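Local coordinates for protein putative aldehyde dehydrogenase AldY (PDB 4DNG) that probably oxidises aldehydes to carboxylates with NAD+ and may contribute to protecting cells against stress from ethanol and related compounds, at residues G21-P29 / P178-G186. Numbering follows the deposited sequence.
Sequences GRTEDILNP and PDIQTAISG
Gln181 bends at chi2 (-55°), which brings its amide up against the backbone of strand 23-27, while Glu24 swings CG opposite its backbone N (chi1 178°) and lays its carboxylate beside that amide. The amide uses both ends. Gln181 NE2 donates an almost straight bond to Asp25 O at 3.0 Å. A second, more bent bond runs from Gln181 NE2 to Glu24 OE2 at 2.6 Å, reaching this oxygen on its anti side. Gln181 OE1 accepts from Leu27 N at 3.2 Å, through a lone pair in the carbonyl plane. Three bonds thus fix the amide's rotation. With an alanine here, Leu27 N and Asp25 O would probably lose these partners and the Glu24 carboxylate would be freer to turn. Ile26 points CD1 at Ile180 O (3.3 Å) and at the side chains of Ala183 and Ile184. Ile180 CG2 lies against the Glu24 carboxylate. Within the turn, Asp179 OD2 accepts from Gln181 N at 2.8 Å, closing an Asx turn. Strand 23-27 pairs antiparallel with strand 34-39. The contact seats this N-terminal beta hairpin on the turn between strand 173-177 and helix 183-196, a beta-alpha connection of the Rossmann-like NAD-binding domain of aldehyde dehydrogenases.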
loop_
_atom_site.group_PDB
_atom_site.type_symbol
_atom_site.label_atom_id
_atom_site.label_comp_id
_atom_site.label_asym_id
_atom_site.label_seq_id
_atom_site.Cartn_x
_atom_site.Cartn_y
_atom_site.Cartn_z
ATOM N N GLY A 21 -10.301 9.262 34.071
ATOM C CA GLY A 21 -11.248 9.998 34.894
ATOM C C GLY A 21 -12.584 10.208 34.206
ATOM O O GLY A 21 -13.614 10.327 34.860
ATOM N N ARG A 22 -12.567 10.239 32.881
ATOM C CA ARG A 22 -13.738 10.627 32.095
ATOM C C ARG A 22 -14.568 9.400 31.769
ATOM O O ARG A 22 -14.049 8.280 31.713
ATOM C CB ARG A 22 -13.316 11.340 30.788
ATOM C CG ARG A 22 -12.835 12.785 30.951
ATOM C CD ARG A 22 -13.025 13.605 29.661
ATOM N NE ARG A 22 -12.228 13.011 28.611
ATOM C CZ ARG A 22 -12.672 12.587 27.441
ATOM N NH1 ARG A 22 -13.940 12.769 27.071
ATOM N NH2 ARG A 22 -11.801 12.019 26.618
ATOM N N THR A 23 -15.860 9.607 31.555
ATOM C CA THR A 23 -16.739 8.507 31.195
ATOM C C THR A 23 -17.749 8.967 30.162
ATOM O O THR A 23 -17.985 10.162 29.998
ATOM C CB THR A 23 -17.534 7.988 32.386
ATOM O OG1 THR A 23 -18.485 8.980 32.747
ATOM C CG2 THR A 23 -16.632 7.694 33.586
ATOM N N GLU A 24 -18.341 8.005 29.464
ATOM C CA GLU A 24 -19.369 8.290 28.498
ATOM C C GLU A 24 -20.482 7.283 28.605
ATOM O O GLU A 24 -20.244 6.073 28.680
ATOM C CB GLU A 24 -18.800 8.234 27.093
ATOM C CG GLU A 24 -19.856 8.490 26.036
ATOM C CD GLU A 24 -19.329 9.272 24.860
ATOM O OE1 GLU A 24 -18.168 9.737 24.918
ATOM O OE2 GLU A 24 -20.083 9.434 23.878
ATOM N N ASP A 25 -21.705 7.794 28.599
ATOM C CA ASP A 25 -22.869 6.953 28.557
ATOM C C ASP A 25 -23.107 6.457 27.135
ATOM O O ASP A 25 -23.199 7.264 26.181
ATOM C CB ASP A 25 -24.071 7.736 29.076
ATOM C CG ASP A 25 -23.935 8.105 30.538
ATOM O OD1 ASP A 25 -23.007 7.591 31.210
ATOM O OD2 ASP A 25 -24.753 8.916 31.016
ATOM N N ILE A 26 -23.175 5.136 26.978
ATOM C CA ILE A 26 -23.547 4.570 25.684
ATOM C C ILE A 26 -25.060 4.516 25.653
ATOM O O ILE A 26 -25.690 3.954 26.554
ATOM C CB ILE A 26 -22.924 3.187 25.424
ATOM C CG1 ILE A 26 -21.402 3.274 25.616
ATOM C CG2 ILE A 26 -23.320 2.688 24.037
ATOM C CD1 ILE A 26 -20.641 2.006 25.327
ATOM N N LEU A 27 -25.633 5.121 24.618
ATOM C CA LEU A 27 -27.066 5.356 24.566
ATOM C C LEU A 27 -27.778 4.517 23.510
ATOM O O LEU A 27 -27.208 4.190 22.473
ATOM C CB LEU A 27 -27.340 6.849 24.337
ATOM C CG LEU A 27 -26.742 7.906 25.294
ATOM C CD1 LEU A 27 -27.272 9.300 24.963
ATOM C CD2 LEU A 27 -26.993 7.600 26.765
ATOM N N ASN A 28 -29.040 4.238 23.760
ATOM C CA ASN A 28 -29.913 3.756 22.735
ATOM C C ASN A 28 -30.350 4.990 22.001
ATOM O O ASN A 28 -30.781 5.945 22.604
ATOM C CB ASN A 28 -31.100 3.042 23.346
ATOM C CG ASN A 28 -32.058 2.525 22.315
ATOM O OD1 ASN A 28 -32.203 3.101 21.263
ATOM N ND2 ASN A 28 -32.715 1.433 22.617
ATOM N N PRO A 29 -30.192 4.971 20.692
ATOM C CA PRO A 29 -30.489 6.110 19.829
ATOM C C PRO A 29 -31.950 6.515 19.797
ATOM O O PRO A 29 -32.242 7.682 19.632
ATOM C CB PRO A 29 -30.041 5.620 18.471
ATOM C CG PRO A 29 -28.923 4.715 18.771
ATOM C CD PRO A 29 -29.231 4.056 20.069
ATOM N N PRO A 178 -13.189 0.734 18.726
ATOM C CA PRO A 178 -14.485 1.020 18.122
ATOM C C PRO A 178 -14.872 2.423 18.449
ATOM O O PRO A 178 -14.249 3.053 19.272
ATOM C CB PRO A 178 -15.444 0.061 18.861
ATOM C CG PRO A 178 -14.793 -0.203 20.183
ATOM C CD PRO A 178 -13.309 -0.180 19.888
ATOM N N ASP A 179 -15.897 2.929 17.797
ATOM C CA ASP A 179 -16.460 4.172 18.223
ATOM C C ASP A 179 -17.053 3.851 19.593
ATOM O O ASP A 179 -17.825 2.875 19.742
ATOM C CB ASP A 179 -17.549 4.598 17.229
ATOM C CG ASP A 179 -18.145 5.936 17.553
ATOM O OD1 ASP A 179 -18.272 6.749 16.627
ATOM O OD2 ASP A 179 -18.486 6.197 18.726
ATOM N N ILE A 180 -16.702 4.657 20.589
ATOM C CA ILE A 180 -17.239 4.463 21.934
ATOM C C ILE A 180 -18.770 4.268 21.901
ATOM O O ILE A 180 -19.299 3.387 22.588
ATOM C CB ILE A 180 -16.807 5.591 22.927
ATOM C CG1 ILE A 180 -17.228 5.241 24.382
ATOM C CG2 ILE A 180 -17.380 6.960 22.534
ATOM C CD1 ILE A 180 -16.597 3.975 24.940
ATOM N N GLN A 181 -19.481 5.041 21.073
ATOM C CA GLN A 181 -20.945 4.940 21.047
ATOM C C GLN A 181 -21.451 3.583 20.580
ATOM O O GLN A 181 -22.612 3.262 20.784
ATOM C CB GLN A 181 -21.619 6.101 20.296
ATOM C CG GLN A 181 -21.772 7.376 21.136
ATOM C CD GLN A 181 -22.510 7.167 22.469
ATOM O OE1 GLN A 181 -23.607 6.574 22.539
ATOM N NE2 GLN A 181 -21.903 7.653 23.538
ATOM N N THR A 182 -20.585 2.792 19.959
ATOM C CA THR A 182 -20.950 1.425 19.575
ATOM C C THR A 182 -19.851 0.441 20.038
ATOM O O THR A 182 -19.478 -0.493 19.320
ATOM C CB THR A 182 -21.164 1.335 18.047
ATOM O OG1 THR A 182 -20.066 1.971 17.412
ATOM C CG2 THR A 182 -22.426 2.095 17.604
ATOM N N ALA A 183 -19.332 0.649 21.244
ATOM C CA ALA A 183 -18.219 -0.165 21.727
ATOM C C ALA A 183 -18.600 -1.593 22.078
ATOM O O ALA A 183 -17.735 -2.483 22.083
ATOM C CB ALA A 183 -17.565 0.493 22.919
ATOM N N ILE A 184 -19.871 -1.810 22.420
ATOM C CA ILE A 184 -20.302 -3.137 22.811
ATOM C C ILE A 184 -20.351 -4.038 21.582
ATOM O O ILE A 184 -19.768 -5.116 21.575
ATOM C CB ILE A 184 -21.635 -3.139 23.584
ATOM C CG1 ILE A 184 -21.452 -2.440 24.929
ATOM C CG2 ILE A 184 -22.076 -4.559 23.889
ATOM C CD1 ILE A 184 -22.716 -1.841 25.478
ATOM N N SER A 185 -21.013 -3.574 20.531
ATOM C CA SER A 185 -21.135 -4.380 19.329
ATOM C C SER A 185 -19.907 -4.267 18.460
ATOM O O SER A 185 -19.573 -5.203 17.760
ATOM C CB SER A 185 -22.385 -4.019 18.542
ATOM O OG SER A 185 -22.599 -2.651 18.610
ATOM N N GLY A 186 -19.222 -3.128 18.522
ATOM C CA GLY A 186 -17.996 -2.952 17.767
ATOM C C GLY A 186 -16.722 -3.430 18.465
ATOM O O GLY A 186 -15.656 -3.444 17.853
#